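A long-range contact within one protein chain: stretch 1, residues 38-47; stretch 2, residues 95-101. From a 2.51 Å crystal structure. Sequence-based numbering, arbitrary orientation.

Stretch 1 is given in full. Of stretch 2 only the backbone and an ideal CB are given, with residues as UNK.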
# COMPACT_ATOMS: atom_id res chain seq x y z
N LYS A 38 3.09 -3.94 -12.67
CA LYS A 38 3.58 -2.68 -13.23
C LYS A 38 3.11 -2.56 -14.68
O LYS A 38 3.41 -3.42 -15.52
CB LYS A 38 5.10 -2.61 -13.16
CG LYS A 38 5.67 -1.39 -13.87
CD LYS A 38 7.02 -0.97 -13.32
CE LYS A 38 8.16 -1.65 -14.02
NZ LYS A 38 8.45 -0.97 -15.30
N ALA A 39 2.38 -1.48 -14.98
CA ALA A 39 1.86 -1.23 -16.32
C ALA A 39 2.24 0.18 -16.77
O ALA A 39 2.43 1.08 -15.95
CB ALA A 39 0.34 -1.39 -16.36
N ASP A 40 2.31 0.38 -18.08
CA ASP A 40 2.76 1.66 -18.61
C ASP A 40 1.61 2.65 -18.70
O ASP A 40 0.53 2.32 -19.19
CB ASP A 40 3.39 1.46 -19.98
CG ASP A 40 3.98 2.73 -20.52
OD1 ASP A 40 5.13 3.04 -20.14
OD2 ASP A 40 3.26 3.43 -21.27
N CYS A 41 1.84 3.89 -18.25
CA CYS A 41 0.74 4.86 -18.19
C CYS A 41 0.29 5.34 -19.56
O CYS A 41 -0.82 5.86 -19.67
CB CYS A 41 1.13 6.08 -17.36
SG CYS A 41 1.06 5.85 -15.59
N GLU A 42 1.11 5.20 -20.59
CA GLU A 42 0.77 5.70 -21.91
C GLU A 42 0.13 4.63 -22.79
O GLU A 42 -0.89 4.90 -23.43
CB GLU A 42 2.02 6.26 -22.60
CG GLU A 42 1.77 6.96 -23.94
CD GLU A 42 0.40 7.64 -24.03
OE1 GLU A 42 0.13 8.55 -23.21
OE2 GLU A 42 -0.39 7.28 -24.94
N THR A 43 0.68 3.43 -22.82
CA THR A 43 0.10 2.38 -23.65
C THR A 43 -0.84 1.47 -22.88
O THR A 43 -1.68 0.80 -23.49
CB THR A 43 1.23 1.55 -24.26
OG1 THR A 43 1.93 0.84 -23.23
CG2 THR A 43 2.20 2.47 -25.00
N GLY A 44 -0.74 1.43 -21.55
CA GLY A 44 -1.43 0.45 -20.74
C GLY A 44 -0.74 -0.89 -20.64
O GLY A 44 -1.17 -1.71 -19.83
N ASP A 45 0.33 -1.13 -21.41
CA ASP A 45 0.93 -2.45 -21.47
C ASP A 45 1.50 -2.88 -20.12
O ASP A 45 2.05 -2.08 -19.37
CB ASP A 45 2.04 -2.49 -22.51
CG ASP A 45 1.53 -2.26 -23.91
OD1 ASP A 45 0.29 -2.26 -24.10
OD2 ASP A 45 2.37 -2.06 -24.81
N ILE A 46 1.41 -4.17 -19.85
CA ILE A 46 1.92 -4.73 -18.60
C ILE A 46 3.41 -4.97 -18.74
O ILE A 46 3.86 -5.67 -19.65
CB ILE A 46 1.17 -6.03 -18.24
CG1 ILE A 46 -0.26 -5.69 -17.82
CG2 ILE A 46 1.91 -6.79 -17.16
CD1 ILE A 46 -1.08 -6.87 -17.43
N ASP A 47 4.20 -4.36 -17.85
CA ASP A 47 5.64 -4.53 -17.86
C ASP A 47 6.12 -5.68 -16.99
O ASP A 47 7.19 -6.23 -17.26
CB ASP A 47 6.35 -3.27 -17.39
CG ASP A 47 6.18 -2.10 -18.33
OD1 ASP A 47 5.92 -2.34 -19.53
OD2 ASP A 47 6.34 -0.94 -17.88
N UNK A 95 -7.00 12.89 -19.63
CA UNK A 95 -7.09 11.70 -18.81
C UNK A 95 -6.98 10.46 -19.68
O UNK A 95 -7.11 10.49 -20.91
CB UNK A 95 -8.40 11.69 -18.01
N UNK A 96 -6.78 9.36 -18.99
CA UNK A 96 -6.48 8.07 -19.57
C UNK A 96 -7.34 7.07 -18.82
O UNK A 96 -7.45 7.16 -17.59
CB UNK A 96 -4.99 7.73 -19.49
N UNK A 97 -7.97 6.14 -19.53
CA UNK A 97 -8.74 5.08 -18.89
C UNK A 97 -8.06 3.75 -19.15
O UNK A 97 -7.93 3.33 -20.31
CB UNK A 97 -10.18 5.06 -19.40
N UNK A 98 -7.60 3.09 -18.08
CA UNK A 98 -6.82 1.86 -18.17
C UNK A 98 -7.60 0.74 -17.52
O UNK A 98 -7.94 0.82 -16.34
CB UNK A 98 -5.45 2.02 -17.51
N UNK A 99 -7.88 -0.31 -18.27
CA UNK A 99 -8.75 -1.36 -17.78
C UNK A 99 -8.04 -2.70 -17.86
O UNK A 99 -7.51 -3.07 -18.91
CB UNK A 99 -10.06 -1.39 -18.57
N UNK A 100 -8.04 -3.43 -16.75
CA UNK A 100 -7.36 -4.71 -16.64
C UNK A 100 -8.32 -5.80 -16.21
O UNK A 100 -9.35 -5.52 -15.57
CB UNK A 100 -6.19 -4.62 -15.65
N UNK A 101 -7.99 -7.03 -16.56
CA UNK A 101 -8.72 -8.20 -16.10
C UNK A 101 -7.81 -9.15 -15.35
O UNK A 101 -6.65 -9.33 -15.73
CB UNK A 101 -9.38 -8.92 -17.28

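Stretch 1 is a tight hairpin. Asp47 N donates to Lys38 O (2.6 Å) and Asp40 N to Asp45 O (2.8 Å). The turn between the strands is held by Asp40, whose OD2 accepts from Glu42 N at 2.9 Å and from Thr43 N at 3.0 Å. Stretch 2 is a strand, so alternate positions turn their CA-to-CB bonds to the hairpin: 96, 98 and 100 point toward it. The others are out of reach.

Position 95 has nothing of stretch 1 within 5.5 Å of its ideal CB. The contact sets no demand here, and many side chains would suit. The residue is Thr95, which makes no contact with the hairpin.

Position 96 points toward the turn. Its ideal CB lies 4.6 Å from Cys41 O, and the CA-to-CA distance to Glu42 is 8.0 Å, so a short side chain would leave a gap. What stretch 1 offers is polar: the carbonyls of Cys41 and Glu42, and the Glu42 carboxylate, whose end comes nearer although its CA-to-CB bond points away. A long donor suits best. Lysine or arginine would add charge pairing, and glutamine could offer an amide. The residue is Lys96. Its CE passes 3.5 Å from Cys41 O, and NZ forms a salt bridge with Glu42 OE2 at 3.2 Å. NZ also gives a weak hydrogen bond to Glu42 O at 2.8 Å, though the position of that oxygen is less certain.

Position 97 points out of reach of the hairpin. Stretch 1 sets no demand, and many residues suit. Lys97 is found, without contact to stretch 1.

Position 98 points toward the turn again, with its ideal CB 5.4 Å from Gly44 CA. Glycine presents no side chain there, so room remains for a medium-sized group. Leucine, isoleucine or methionine could fill it. The residue is Leu98, with chi1 m and chi2 t. Its CD2 lies 4.0 Å from Gly44 CA, and CD1 is 4.3 Å from Asp40 O. An ideal CB on Gly44 would sit 3.6 Å from Leu98 CD2. The backbone angles of Gly44 call for glycine by themselves.

Position 99 is again out of reach, and the hairpin gives no preference. It is Leu99.

Position 100 points toward stretch 1, but nothing there lies within 5.5 Å of its ideal CB. A large side chain is needed to cross the gap. Ala39 and Ile46 offer apolar surface, and Gly44 O offers an acceptor. Phenylalanine or methionine could meet the first; tyrosine could also bring a donor. The residue is Tyr100, with chi1 m and the largest covered area of the contact. Its OH donates to Gly44 O at 2.5 Å, a short bond near the ring plane, at the ring edge. Ala39 CB packs 3.9 Å from Tyr100 CZ, and Ile46 CG1 lies 3.9 Å from Tyr100 CE1.

Position 101 has no neighbour in stretch 1 and is free as far as this contact goes. It is Gly101.

Stretch 2, residues 95-101: TKKLLYG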
# COMPACT_ATOMS: atom_id res chain seq x y z
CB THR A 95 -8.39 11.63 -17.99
OG1 THR A 95 -9.53 11.58 -18.85
CG2 THR A 95 -8.50 12.83 -17.04
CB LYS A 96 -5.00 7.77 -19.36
CG LYS A 96 -4.44 6.68 -20.18
CD LYS A 96 -3.73 7.29 -21.35
CE LYS A 96 -3.16 6.22 -22.20
NZ LYS A 96 -3.21 6.54 -23.64
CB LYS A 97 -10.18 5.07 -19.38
CG LYS A 97 -11.00 3.93 -18.84
CD LYS A 97 -11.16 4.00 -17.34
CE LYS A 97 -11.83 2.72 -16.81
NZ LYS A 97 -13.02 2.27 -17.61
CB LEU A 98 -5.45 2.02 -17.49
CG LEU A 98 -4.57 3.12 -18.06
CD1 LEU A 98 -3.23 3.16 -17.33
CD2 LEU A 98 -4.37 2.94 -19.56
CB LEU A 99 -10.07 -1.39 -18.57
CG LEU A 99 -11.03 -2.53 -18.29
CD1 LEU A 99 -11.46 -2.52 -16.84
CD2 LEU A 99 -12.25 -2.40 -19.21
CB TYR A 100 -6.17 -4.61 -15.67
CG TYR A 100 -5.17 -3.64 -16.22
CD1 TYR A 100 -4.18 -4.07 -17.10
CD2 TYR A 100 -5.27 -2.28 -15.94
CE1 TYR A 100 -3.28 -3.17 -17.64
CE2 TYR A 100 -4.38 -1.38 -16.48
CZ TYR A 100 -3.39 -1.82 -17.34
OH TYR A 100 -2.52 -0.90 -17.87
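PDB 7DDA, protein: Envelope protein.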